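Local coordinates for protein putative cytosine/guanine deaminase (PDB 2PAJ) that catalyses the zinc-dependent hydrolytic deamination of 2-amino-4-hydroxypteridines such as isoxanthopterin to 2,4-dihydroxypteridines, with release of ammonium, at residues Q81-G86 with R116-I121; G122-A127 with E158-R163; A135-V140 with V165-G170; E230-A235 with E273-G278. One frame throughout, in Å; residues are numbered along the deposited sequence.

Interaction 1 of 4, residues Q81-G86 with R116-I121; sequences QSLLKG and RLAARI
A short 3-10 segment, 81-83, comes up against one side of helix 112-127, with Ser82 CA 4.9 Å from Ala118 CA. No hydrogen bond joins the two segments, and the contact is mostly apolar. Leu83 carries it. CG lies anti to the carbonyl carbon (chi1 -77°), and from there the branches reach the helix. Leu83 CG sits 3.6 Å from Ala118 CB, and Leu83 CD1 rests on the same methyl. Leu83 CD2 spans one helical turn: it is 3.9 Å from Leu117 CD2 and 3.6 Å from Ile121 CD1. Leu83 crosses both of these side chains at about a right angle. Ser82 lays CB against the carbonyl oxygen of Ala118. Its OG is also near that oxygen, but at a poor angle, and bonds weakly to Leu79 O instead. Lys85 bends at chi2 and chi4, bringing Lys85 NZ within 4.0 Å of Ile121 CG2, while its charge pairs with Glu125. Helix 464-483 packs on Leu117 and Ile121 through Leu467. The loop holds Gln81, which probably binds substrate. The contact thus packs the loop that follows the HxH metal-binding motif (His76 and His78), after the first barrel strand of the amidohydrolase TIM barrel, against helix 112-127.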
loop_
_atom_site.group_PDB
_atom_site.type_symbol
_atom_site.label_atom_id
_atom_site.label_comp_id
_atom_site.label_asym_id
_atom_site.label_seq_id
_atom_site.Cartn_x
_atom_site.Cartn_y
_atom_site.Cartn_z
ATOM N N GLN A 81 0.163 9.738 -10.353
ATOM C CA GLN A 81 -1.064 9.609 -11.124
ATOM C C GLN A 81 -2.280 10.223 -10.444
ATOM O O GLN A 81 -3.336 10.343 -11.049
ATOM C CB GLN A 81 -1.313 8.134 -11.421
ATOM C CG GLN A 81 -0.569 7.654 -12.633
ATOM C CD GLN A 81 -0.380 6.164 -12.660
ATOM O OE1 GLN A 81 -1.309 5.395 -12.405
ATOM N NE2 GLN A 81 0.836 5.738 -12.980
ATOM N N SER A 82 -2.127 10.621 -9.187
ATOM C CA SER A 82 -3.224 11.218 -8.451
ATOM C C SER A 82 -3.673 12.541 -9.049
ATOM O O SER A 82 -4.673 13.123 -8.627
ATOM C CB SER A 82 -2.826 11.399 -6.990
ATOM O OG SER A 82 -2.685 10.135 -6.368
ATOM N N LEU A 83 -2.923 13.020 -10.034
ATOM C CA LEU A 83 -3.263 14.262 -10.718
ATOM C C LEU A 83 -3.532 13.936 -12.170
ATOM O O LEU A 83 -3.663 14.823 -13.003
ATOM C CB LEU A 83 -2.132 15.287 -10.623
ATOM C CG LEU A 83 -1.933 16.053 -9.309
ATOM C CD1 LEU A 83 -0.706 16.924 -9.460
ATOM C CD2 LEU A 83 -3.149 16.907 -8.962
ATOM N N LEU A 84 -3.616 12.639 -12.452
ATOM C CA LEU A 84 -3.879 12.121 -13.788
ATOM C C LEU A 84 -5.022 11.112 -13.701
ATOM O O LEU A 84 -5.113 10.187 -14.512
ATOM C CB LEU A 84 -2.629 11.429 -14.340
ATOM C CG LEU A 84 -1.306 12.204 -14.361
ATOM C CD1 LEU A 84 -0.179 11.264 -14.741
ATOM C CD2 LEU A 84 -1.390 13.369 -15.342
ATOM N N LYS A 85 -5.881 11.303 -12.701
ATOM C CA LYS A 85 -7.033 10.439 -12.450
ATOM C C LYS A 85 -7.792 10.045 -13.717
ATOM O O LYS A 85 -7.933 8.854 -14.035
ATOM C CB LYS A 85 -7.996 11.125 -11.474
ATOM C CG LYS A 85 -7.439 11.295 -10.057
ATOM C CD LYS A 85 -8.423 10.757 -9.029
ATOM C CE LYS A 85 -7.773 10.516 -7.679
ATOM N NZ LYS A 85 -7.686 11.734 -6.852
ATOM N N GLY A 86 -8.284 11.045 -14.434
ATOM C CA GLY A 86 -9.017 10.766 -15.657
ATOM C C GLY A 86 -8.573 9.541 -16.467
ATOM O O GLY A 86 -9.191 8.475 -16.372
ATOM N N ARG A 116 4.618 16.927 -5.660
ATOM C CA ARG A 116 4.292 17.029 -4.242
ATOM C C ARG A 116 2.784 17.021 -3.964
ATOM O O ARG A 116 2.326 16.432 -2.982
ATOM C CB ARG A 116 4.918 18.310 -3.698
ATOM C CG ARG A 116 4.900 18.437 -2.206
ATOM C CD ARG A 116 6.196 19.065 -1.782
ATOM N NE ARG A 116 6.766 18.379 -0.634
ATOM C CZ ARG A 116 8.060 18.383 -0.342
ATOM N NH1 ARG A 116 8.918 19.039 -1.124
ATOM N NH2 ARG A 116 8.497 17.736 0.733
ATOM N N LEU A 117 2.029 17.687 -4.834
ATOM C CA LEU A 117 0.588 17.774 -4.705
ATOM C C LEU A 117 -0.073 16.425 -4.955
ATOM O O LEU A 117 -0.922 15.993 -4.180
ATOM C CB LEU A 117 0.036 18.793 -5.697
ATOM C CG LEU A 117 -1.455 19.099 -5.577
ATOM C CD1 LEU A 117 -1.733 19.893 -4.294
ATOM C CD2 LEU A 117 -1.891 19.885 -6.798
ATOM N N ALA A 118 0.320 15.763 -6.040
ATOM C CA ALA A 118 -0.233 14.461 -6.390
ATOM C C ALA A 118 -0.033 13.460 -5.259
ATOM O O ALA A 118 -0.935 12.690 -4.920
ATOM C CB ALA A 118 0.425 13.944 -7.660
ATOM N N ALA A 119 1.162 13.477 -4.683
ATOM C CA ALA A 119 1.519 12.583 -3.596
ATOM C C ALA A 119 0.672 12.891 -2.390
ATOM O O ALA A 119 0.130 11.982 -1.760
ATOM C CB ALA A 119 2.987 12.745 -3.252
ATOM N N ARG A 120 0.552 14.174 -2.062
ATOM C CA ARG A 120 -0.244 14.563 -0.910
ATOM C C ARG A 120 -1.683 14.082 -1.087
ATOM O O ARG A 120 -2.227 13.406 -0.220
ATOM C CB ARG A 120 -0.194 16.079 -0.706
ATOM C CG ARG A 120 -0.793 16.534 0.622
ATOM C CD ARG A 120 -0.312 17.935 0.980
ATOM N NE ARG A 120 -1.008 18.523 2.129
ATOM C CZ ARG A 120 -0.991 18.023 3.363
ATOM N NH1 ARG A 120 -0.310 16.918 3.621
ATOM N NH2 ARG A 120 -1.659 18.628 4.336
ATOM N N ILE A 121 -2.286 14.422 -2.220
ATOM C CA ILE A 121 -3.652 14.010 -2.515
ATOM C C ILE A 121 -3.880 12.510 -2.308
ATOM O O ILE A 121 -4.683 12.107 -1.472
ATOM C CB ILE A 121 -4.035 14.358 -3.962
ATOM C CG1 ILE A 121 -4.188 15.876 -4.108
ATOM C CG2 ILE A 121 -5.323 13.658 -4.326
ATOM C CD1 ILE A 121 -4.211 16.384 -5.562
#

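Interaction 2 of 4, residues G122-A127 with E158-R163; sequences GLIELA and EKLGLR
Leu160 spreads its two methyls over Leu123 and Ile124 of helix 112-127. It does so from a Schellman motif that ends helix 149-159, the helix leading into barrel strand 163-168. Gly161 is the C-prime residue, with positive phi (81°), and its N bonds weakly to Glu158 O. Leu160 and Leu162, on either side of Gly161, both point toward helix 112-127. CG of Leu160 is anti to the carbonyl carbon (chi1 -62°). Leu160 CD1 fits between the two helix residues, 3.7 Å from Leu123 CB and 3.6 Å from Ile124 CD1. CD2 of Leu160 meets the same Ile124 CD1 and also packs against Arg120. The Ile124 and Leu160 side chains cross at about a right angle. Leu162 reaches from Leu123 to Ala127, one turn further along the helix. It and Leu123 slide past each other in opposite directions. All five touching residues are buried, and no hydrogen bond crosses the contact. It is plain apolar packing between helix 112-127 and the C-terminal turn of helix 149-159 in the amidohydrolase barrel. Val462 adds to it by touching Ile124. Leu162 ends the contact with both branches in use: Leu162 CD1 is 4.0 Å from Leu123 CG, and Leu162 CD2 is 4.2 Å from Ala127 CB.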
loop_
_atom_site.group_PDB
_atom_site.type_symbol
_atom_site.label_atom_id
_atom_site.label_comp_id
_atom_site.label_asym_id
_atom_site.label_seq_id
_atom_site.Cartn_x
_atom_site.Cartn_y
_atom_site.Cartn_z
ATOM N N GLY A 122 -3.177 11.683 -3.071
ATOM C CA GLY A 122 -3.354 10.243 -2.951
ATOM C C GLY A 122 -3.068 9.691 -1.571
ATOM O O GLY A 122 -3.658 8.701 -1.147
ATOM N N LEU A 123 -2.135 10.331 -0.880
ATOM C CA LEU A 123 -1.742 9.914 0.458
ATOM C C LEU A 123 -2.886 10.255 1.419
ATOM O O LEU A 123 -3.255 9.450 2.272
ATOM C CB LEU A 123 -0.462 10.656 0.855
ATOM C CG LEU A 123 0.746 9.915 1.431
ATOM C CD1 LEU A 123 1.056 8.669 0.617
ATOM C CD2 LEU A 123 1.928 10.875 1.448
ATOM N N ILE A 124 -3.450 11.449 1.263
ATOM C CA ILE A 124 -4.548 11.890 2.105
ATOM C C ILE A 124 -5.785 11.006 1.934
ATOM O O ILE A 124 -6.409 10.607 2.918
ATOM C CB ILE A 124 -4.984 13.339 1.781
ATOM C CG1 ILE A 124 -3.843 14.332 2.019
ATOM C CG2 ILE A 124 -6.156 13.708 2.648
ATOM C CD1 ILE A 124 -3.398 14.439 3.454
ATOM N N GLU A 125 -6.160 10.710 0.694
ATOM C CA GLU A 125 -7.348 9.905 0.506
ATOM C C GLU A 125 -7.123 8.480 0.953
ATOM O O GLU A 125 -8.066 7.747 1.248
ATOM C CB GLU A 125 -7.865 9.983 -0.941
ATOM C CG GLU A 125 -6.877 9.777 -2.059
ATOM C CD GLU A 125 -7.529 9.955 -3.447
ATOM O OE1 GLU A 125 -8.551 9.277 -3.702
ATOM O OE2 GLU A 125 -7.027 10.752 -4.292
ATOM N N LEU A 126 -5.860 8.107 1.065
ATOM C CA LEU A 126 -5.504 6.765 1.503
ATOM C C LEU A 126 -5.573 6.693 3.023
ATOM O O LEU A 126 -5.956 5.677 3.588
ATOM C CB LEU A 126 -4.095 6.439 1.015
ATOM C CG LEU A 126 -3.699 5.029 0.608
ATOM C CD1 LEU A 126 -4.843 4.294 -0.042
ATOM C CD2 LEU A 126 -2.535 5.148 -0.343
ATOM N N ALA A 127 -5.202 7.786 3.675
ATOM C CA ALA A 127 -5.214 7.836 5.128
ATOM C C ALA A 127 -6.636 7.851 5.666
ATOM O O ALA A 127 -6.914 7.277 6.720
ATOM C CB ALA A 127 -4.455 9.056 5.623
ATOM N N GLU A 158 5.486 11.321 6.080
ATOM C CA GLU A 158 5.738 11.628 7.469
ATOM C C GLU A 158 4.966 12.834 7.993
ATOM O O GLU A 158 4.671 12.911 9.182
ATOM C CB GLU A 158 7.222 11.837 7.664
ATOM C CG GLU A 158 7.564 12.257 9.053
ATOM C CD GLU A 158 8.834 13.055 9.077
ATOM O OE1 GLU A 158 9.923 12.441 9.227
ATOM O OE2 GLU A 158 8.727 14.298 8.919
ATOM N N LYS A 159 4.652 13.785 7.123
ATOM C CA LYS A 159 3.886 14.938 7.567
ATOM C C LYS A 159 2.533 14.424 8.029
ATOM O O LYS A 159 1.914 14.990 8.929
ATOM C CB LYS A 159 3.723 15.961 6.431
ATOM C CG LYS A 159 5.001 16.753 6.179
ATOM C CD LYS A 159 5.026 17.476 4.840
ATOM C CE LYS A 159 4.090 18.663 4.826
ATOM N NZ LYS A 159 4.456 19.613 3.725
ATOM N N LEU A 160 2.103 13.323 7.423
ATOM C CA LEU A 160 0.826 12.705 7.738
ATOM C C LEU A 160 0.941 11.649 8.826
ATOM O O LEU A 160 -0.071 11.169 9.333
ATOM C CB LEU A 160 0.226 12.091 6.479
ATOM C CG LEU A 160 -0.086 13.085 5.358
ATOM C CD1 LEU A 160 -0.599 12.343 4.134
ATOM C CD2 LEU A 160 -1.118 14.083 5.831
ATOM N N GLY A 161 2.177 11.295 9.170
ATOM C CA GLY A 161 2.433 10.314 10.213
ATOM C C GLY A 161 2.318 8.866 9.785
ATOM O O GLY A 161 2.220 7.975 10.627
ATOM N N LEU A 162 2.357 8.636 8.476
ATOM C CA LEU A 162 2.218 7.298 7.900
ATOM C C LEU A 162 3.538 6.577 7.639
ATOM O O LEU A 162 4.564 7.205 7.403
ATOM C CB LEU A 162 1.463 7.385 6.565
ATOM C CG LEU A 162 0.288 8.351 6.415
ATOM C CD1 LEU A 162 -0.206 8.328 4.986
ATOM C CD2 LEU A 162 -0.823 7.974 7.382
ATOM N N ARG A 163 3.504 5.248 7.680
ATOM C CA ARG A 163 4.695 4.460 7.381
ATOM C C ARG A 163 4.733 4.465 5.867
ATOM O O ARG A 163 3.706 4.247 5.229
ATOM C CB ARG A 163 4.554 3.006 7.817
ATOM C CG ARG A 163 4.304 2.735 9.278
ATOM C CD ARG A 163 4.133 1.230 9.446
ATOM N NE ARG A 163 3.773 0.861 10.800
ATOM C CZ ARG A 163 4.625 0.881 11.814
ATOM N NH1 ARG A 163 5.880 1.249 11.598
ATOM N NH2 ARG A 163 4.220 0.553 13.035
#

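Interaction 3 of 4, residues A135-V140 with V165-G170; sequences ADHNYV and VLLRGG
Leu167 lies across the backbone of Asp136 and His137 where two parallel strands run side by side. Leu167 CB is 3.6 Å from His137 CA and also touches Asp136 O. CG is anti to the carbonyl carbon (chi1 -47°) and stays over that same oxygen. Leu167 CD1 goes on to His137 N, at 3.7 Å, and then to His137 CB and Ala135 CB. The side chain as a whole also packs on Val216 of the next strand. Ala135 pairs with Val165 and Asp136 with Leu166 in parallel register. Three backbone hydrogen bonds join the segments. Asp136 N donates to Val165 O (3.1 Å), Leu167 N to Asp136 O (2.9 Å), and Gly169 N to Asn138 O (2.7 Å). Beyond the last of these bonds, the Asn138 side chain makes an Asx turn, its OD1 accepting from Val140 N. The His137 side chain crosses that of Leu167 at about a right angle; His137 CD2, at the ring edge, is 3.5 Å from Leu167 O. Its NE2 bonds to Ala218 O. The backbone O of His137 accepts from His78 ND1, so it probably helps to orient this zinc ligand. The strands belong to a beta-alpha-beta crossover of the TIM barrel. Helix 149-159 lies against Asp136, Asn138 and Leu166, strand 213-217 borders Val165 and Leu167, and Met398 of helix 383-398 touches Ala135 and Val165.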
loop_
_atom_site.group_PDB
_atom_site.type_symbol
_atom_site.label_atom_id
_atom_site.label_comp_id
_atom_site.label_asym_id
_atom_site.label_seq_id
_atom_site.Cartn_x
_atom_site.Cartn_y
_atom_site.Cartn_z
ATOM N N ALA A 135 2.624 1.939 0.111
ATOM C CA ALA A 135 3.773 1.554 -0.686
ATOM C C ALA A 135 3.539 2.155 -2.063
ATOM O O ALA A 135 2.518 1.883 -2.697
ATOM C CB ALA A 135 3.885 0.031 -0.780
ATOM N N ASP A 136 4.458 3.007 -2.509
ATOM C CA ASP A 136 4.318 3.610 -3.820
ATOM C C ASP A 136 5.376 3.100 -4.792
ATOM O O ASP A 136 6.560 3.051 -4.465
ATOM C CB ASP A 136 4.393 5.135 -3.728
ATOM C CG ASP A 136 4.277 5.801 -5.093
ATOM O OD1 ASP A 136 3.259 5.582 -5.789
ATOM O OD2 ASP A 136 5.210 6.536 -5.482
ATOM N N HIS A 137 4.920 2.694 -5.977
ATOM C CA HIS A 137 5.800 2.205 -7.032
ATOM C C HIS A 137 6.110 3.451 -7.846
ATOM O O HIS A 137 5.519 3.696 -8.898
ATOM C CB HIS A 137 5.088 1.157 -7.898
ATOM C CG HIS A 137 6.002 0.423 -8.831
ATOM N ND1 HIS A 137 5.548 -0.505 -9.744
ATOM C CD2 HIS A 137 7.346 0.470 -8.984
ATOM C CE1 HIS A 137 6.570 -0.997 -10.419
ATOM N NE2 HIS A 137 7.672 -0.421 -9.977
ATOM N N ASN A 138 7.026 4.254 -7.318
ATOM C CA ASN A 138 7.429 5.501 -7.948
ATOM C C ASN A 138 8.403 5.255 -9.089
ATOM O O ASN A 138 9.385 4.526 -8.940
ATOM C CB ASN A 138 8.045 6.436 -6.899
ATOM C CG ASN A 138 8.469 7.772 -7.483
ATOM O OD1 ASN A 138 7.915 8.227 -8.487
ATOM N ND2 ASN A 138 9.435 8.421 -6.837
ATOM N N TYR A 139 8.112 5.838 -10.248
ATOM C CA TYR A 139 9.003 5.658 -11.375
ATOM C C TYR A 139 9.292 6.929 -12.137
ATOM O O TYR A 139 9.752 6.902 -13.289
ATOM C CB TYR A 139 8.525 4.536 -12.301
ATOM C CG TYR A 139 7.160 4.699 -12.900
ATOM C CD1 TYR A 139 6.915 5.659 -13.880
ATOM C CD2 TYR A 139 6.137 3.828 -12.550
ATOM C CE1 TYR A 139 5.695 5.741 -14.504
ATOM C CE2 TYR A 139 4.909 3.892 -13.158
ATOM C CZ TYR A 139 4.691 4.850 -14.137
ATOM O OH TYR A 139 3.470 4.919 -14.749
ATOM N N VAL A 140 9.044 8.056 -11.486
ATOM C CA VAL A 140 9.398 9.305 -12.123
ATOM C C VAL A 140 10.844 9.589 -11.677
ATOM O O VAL A 140 11.120 10.021 -10.551
ATOM C CB VAL A 140 8.429 10.464 -11.755
ATOM C CG1 VAL A 140 7.064 9.892 -11.413
ATOM C CG2 VAL A 140 8.976 11.318 -10.644
ATOM N N VAL A 165 6.693 3.064 2.216
ATOM C CA VAL A 165 7.563 2.074 1.607
ATOM C C VAL A 165 7.852 2.528 0.181
ATOM O O VAL A 165 6.965 2.528 -0.671
ATOM C CB VAL A 165 6.892 0.678 1.571
ATOM C CG1 VAL A 165 7.786 -0.322 0.873
ATOM C CG2 VAL A 165 6.587 0.215 2.971
ATOM N N LEU A 166 9.092 2.924 -0.080
ATOM C CA LEU A 166 9.469 3.378 -1.412
ATOM C C LEU A 166 9.833 2.230 -2.344
ATOM O O LEU A 166 10.736 1.447 -2.061
ATOM C CB LEU A 166 10.642 4.353 -1.326
ATOM C CG LEU A 166 11.172 4.871 -2.667
ATOM C CD1 LEU A 166 10.055 5.549 -3.447
ATOM C CD2 LEU A 166 12.327 5.824 -2.425
ATOM N N LEU A 167 9.117 2.141 -3.458
ATOM C CA LEU A 167 9.360 1.106 -4.454
ATOM C C LEU A 167 10.032 1.814 -5.640
ATOM O O LEU A 167 9.394 2.131 -6.640
ATOM C CB LEU A 167 8.036 0.467 -4.891
ATOM C CG LEU A 167 7.031 0.040 -3.816
ATOM C CD1 LEU A 167 5.829 -0.604 -4.483
ATOM C CD2 LEU A 167 7.685 -0.917 -2.854
ATOM N N ARG A 168 11.332 2.058 -5.499
ATOM C CA ARG A 168 12.136 2.758 -6.495
ATOM C C ARG A 168 12.082 2.077 -7.852
ATOM O O ARG A 168 12.726 1.056 -8.069
ATOM C CB ARG A 168 13.584 2.848 -5.989
ATOM C CG ARG A 168 14.359 4.095 -6.405
ATOM C CD ARG A 168 14.671 4.123 -7.895
ATOM N NE ARG A 168 15.570 5.221 -8.245
ATOM C CZ ARG A 168 15.979 5.491 -9.481
ATOM N NH1 ARG A 168 15.573 4.740 -10.492
ATOM N NH2 ARG A 168 16.782 6.520 -9.705
ATOM N N GLY A 169 11.312 2.660 -8.765
ATOM C CA GLY A 169 11.172 2.091 -10.091
ATOM C C GLY A 169 12.023 2.761 -11.146
ATOM O O GLY A 169 12.773 3.687 -10.856
ATOM N N GLY A 170 11.905 2.286 -12.379
ATOM C CA GLY A 170 12.669 2.868 -13.465
ATOM C C GLY A 170 13.011 1.888 -14.570
ATOM O O GLY A 170 12.564 0.738 -14.575
#

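Interaction 4 of 4, residues E230-A235 with E273-G278; sequences EMRETA and EHDWLG
Trp276 and Met231 form the buried half of this contact, and Arg232 with His274 and Asp275 the more open half. On the buried side, Trp276 NE1 donates to Met231 O at 2.9 Å. The oxygen lies in the indole plane, but the donor NE1 lies tilted 33° from the plane of the Met231 carbonyl. Ala235 N bonds to the same oxygen from the opposite face, so the helical bond is kept. Met231 CB touches the pyrrole part of the indole, and Met231 SD makes a Met-aromatic contact, 5.4 Å from the centroid of the Trp276 five-membered ring. Thr234 CG2 meets the ring edge near NE1. Ala235 CB closes this side, 3.3 Å from Asp275 O. Toward solvent, Arg232 is extended from CG to NE and swings its guanidinium over one face of His274. Arg232 NH2 stands 3.5 Å above the His274 ring plane, over its centre. The two planes are 44° apart, so this is no flat stack. His274 has further partners: ND1 bonds to Pro228 O, and the ring stacks with Phe270. Asp275 OD2 is 4.2 Å from Arg232 NE, beyond a salt bridge. Asp275, with positive phi, is the C-prime residue of the Schellman motif ending helix 267-273. The contact thus joins helix 228-240 to the turn before strand 281-284, in the outer layer of the amidohydrolase TIM barrel.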
loop_
_atom_site.group_PDB
_atom_site.type_symbol
_atom_site.label_atom_id
_atom_site.label_comp_id
_atom_site.label_asym_id
_atom_site.label_seq_id
_atom_site.Cartn_x
_atom_site.Cartn_y
_atom_site.Cartn_z
ATOM N N GLU A 230 20.681 -7.612 -16.632
ATOM C CA GLU A 230 20.524 -6.580 -15.638
ATOM C C GLU A 230 19.597 -6.992 -14.494
ATOM O O GLU A 230 19.779 -6.542 -13.367
ATOM C CB GLU A 230 20.022 -5.296 -16.294
ATOM C CG GLU A 230 21.138 -4.419 -16.798
ATOM C CD GLU A 230 20.632 -3.191 -17.527
ATOM O OE1 GLU A 230 21.407 -2.211 -17.659
ATOM O OE2 GLU A 230 19.465 -3.214 -17.983
ATOM N N MET A 231 18.608 -7.849 -14.749
ATOM C CA MET A 231 17.751 -8.211 -13.631
ATOM C C MET A 231 18.490 -9.122 -12.649
ATOM O O MET A 231 18.191 -9.128 -11.454
ATOM C CB MET A 231 16.379 -8.787 -14.080
ATOM C CG MET A 231 16.304 -9.689 -15.300
ATOM S SD MET A 231 14.569 -9.858 -15.950
ATOM C CE MET A 231 14.047 -11.378 -15.212
ATOM N N ARG A 232 19.486 -9.858 -13.135
ATOM C CA ARG A 232 20.257 -10.707 -12.234
ATOM C C ARG A 232 21.083 -9.810 -11.315
ATOM O O ARG A 232 20.973 -9.891 -10.081
ATOM C CB ARG A 232 21.188 -11.650 -12.993
ATOM C CG ARG A 232 20.489 -12.833 -13.628
ATOM C CD ARG A 232 21.454 -13.982 -13.821
ATOM N NE ARG A 232 20.837 -15.173 -14.403
ATOM C CZ ARG A 232 20.422 -15.268 -15.665
ATOM N NH1 ARG A 232 20.561 -14.234 -16.482
ATOM N NH2 ARG A 232 19.878 -16.398 -16.116
ATOM N N GLU A 233 21.899 -8.943 -11.910
ATOM C CA GLU A 233 22.731 -8.061 -11.107
ATOM C C GLU A 233 21.872 -7.137 -10.258
ATOM O O GLU A 233 22.198 -6.829 -9.118
ATOM C CB GLU A 233 23.698 -7.270 -12.000
ATOM C CG GLU A 233 23.061 -6.503 -13.149
ATOM C CD GLU A 233 24.075 -6.152 -14.255
ATOM O OE1 GLU A 233 24.619 -7.098 -14.886
ATOM O OE2 GLU A 233 24.325 -4.939 -14.495
ATOM N N THR A 234 20.751 -6.715 -10.810
ATOM C CA THR A 234 19.847 -5.837 -10.080
ATOM C C THR A 234 19.312 -6.540 -8.824
ATOM O O THR A 234 19.099 -5.905 -7.791
ATOM C CB THR A 234 18.684 -5.418 -10.977
ATOM O OG1 THR A 234 18.362 -4.054 -10.725
ATOM C CG2 THR A 234 17.488 -6.288 -10.731
ATOM N N ALA A 235 19.097 -7.852 -8.926
ATOM C CA ALA A 235 18.610 -8.657 -7.810
ATOM C C ALA A 235 19.694 -8.766 -6.735
ATOM O O ALA A 235 19.415 -8.658 -5.542
ATOM C CB ALA A 235 18.225 -10.045 -8.306
ATOM N N GLU A 273 14.607 -17.959 -13.413
ATOM C CA GLU A 273 15.920 -18.163 -14.000
ATOM C C GLU A 273 16.857 -16.959 -13.965
ATOM O O GLU A 273 18.042 -17.080 -14.273
ATOM C CB GLU A 273 15.754 -18.667 -15.432
ATOM C CG GLU A 273 15.776 -20.185 -15.506
ATOM C CD GLU A 273 15.372 -20.735 -16.855
ATOM O OE1 GLU A 273 15.910 -20.280 -17.890
ATOM O OE2 GLU A 273 14.516 -21.642 -16.875
ATOM N N HIS A 274 16.327 -15.808 -13.564
ATOM C CA HIS A 274 17.112 -14.588 -13.482
ATOM C C HIS A 274 17.097 -13.972 -12.099
ATOM O O HIS A 274 17.113 -12.751 -11.959
ATOM C CB HIS A 274 16.606 -13.587 -14.508
ATOM C CG HIS A 274 16.798 -14.048 -15.916
ATOM N ND1 HIS A 274 17.755 -13.512 -16.751
ATOM C CD2 HIS A 274 16.214 -15.055 -16.609
ATOM C CE1 HIS A 274 17.755 -14.173 -17.895
ATOM N NE2 HIS A 274 16.828 -15.114 -17.834
ATOM N N ASP A 275 17.067 -14.834 -11.084
ATOM C CA ASP A 275 17.080 -14.422 -9.684
ATOM C C ASP A 275 15.966 -13.458 -9.268
ATOM O O ASP A 275 16.182 -12.584 -8.423
ATOM C CB ASP A 275 18.438 -13.793 -9.337
ATOM C CG ASP A 275 19.611 -14.750 -9.560
ATOM O OD1 ASP A 275 19.601 -15.872 -8.997
ATOM O OD2 ASP A 275 20.548 -14.374 -10.299
ATOM N N TRP A 276 14.772 -13.628 -9.838
ATOM C CA TRP A 276 13.662 -12.745 -9.515
ATOM C C TRP A 276 12.426 -13.396 -8.906
ATOM O O TRP A 276 11.294 -13.026 -9.218
ATOM C CB TRP A 276 13.263 -11.905 -10.737
ATOM C CG TRP A 276 13.875 -10.565 -10.687
ATOM C CD1 TRP A 276 15.168 -10.235 -11.010
ATOM C CD2 TRP A 276 13.287 -9.377 -10.137
ATOM N NE1 TRP A 276 15.424 -8.922 -10.686
ATOM C CE2 TRP A 276 14.293 -8.368 -10.149
ATOM C CE3 TRP A 276 12.015 -9.065 -9.629
ATOM C CZ2 TRP A 276 14.060 -7.066 -9.669
ATOM C CZ3 TRP A 276 11.785 -7.776 -9.157
ATOM C CH2 TRP A 276 12.806 -6.789 -9.180
ATOM N N LEU A 277 12.653 -14.367 -8.032
ATOM C CA LEU A 277 11.574 -15.030 -7.314
ATOM C C LEU A 277 12.080 -15.206 -5.889
ATOM O O LEU A 277 13.245 -14.944 -5.603
ATOM C CB LEU A 277 11.236 -16.403 -7.908
ATOM C CG LEU A 277 10.630 -16.554 -9.310
ATOM C CD1 LEU A 277 10.142 -17.987 -9.482
ATOM C CD2 LEU A 277 9.485 -15.585 -9.514
ATOM N N GLY A 278 11.207 -15.656 -5.000
ATOM C CA GLY A 278 11.589 -15.844 -3.614
ATOM C C GLY A 278 10.703 -15.007 -2.731
ATOM O O GLY A 278 10.102 -14.054 -3.197
HETATM O O HOH W 1 20.998 -11.731 -8.530
#

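From the N terminus, interaction 1 closes the loop between strand 67-73 and helix 112-127. The same helix runs straight into interaction 2, and the salt bridge of Lys85 with Glu125 joins the two contacts. Interaction 2 closes the loop through strand 131-136 and helix 149-159. Interaction 3 closes the crossover through helix 149-159. It crosses interaction 2, since 135-140 falls between that contact's segments and 165-170 follows them. Gln81 packs on Tyr139, linking interactions 1 and 3 near the zinc site. Interaction 4 comes later, in series, and closes the stretch through strand 244-248 and helix 267-273. Its centre is about 18 Å from that of interaction 3 and about 32 Å from those of interactions 1 and 2.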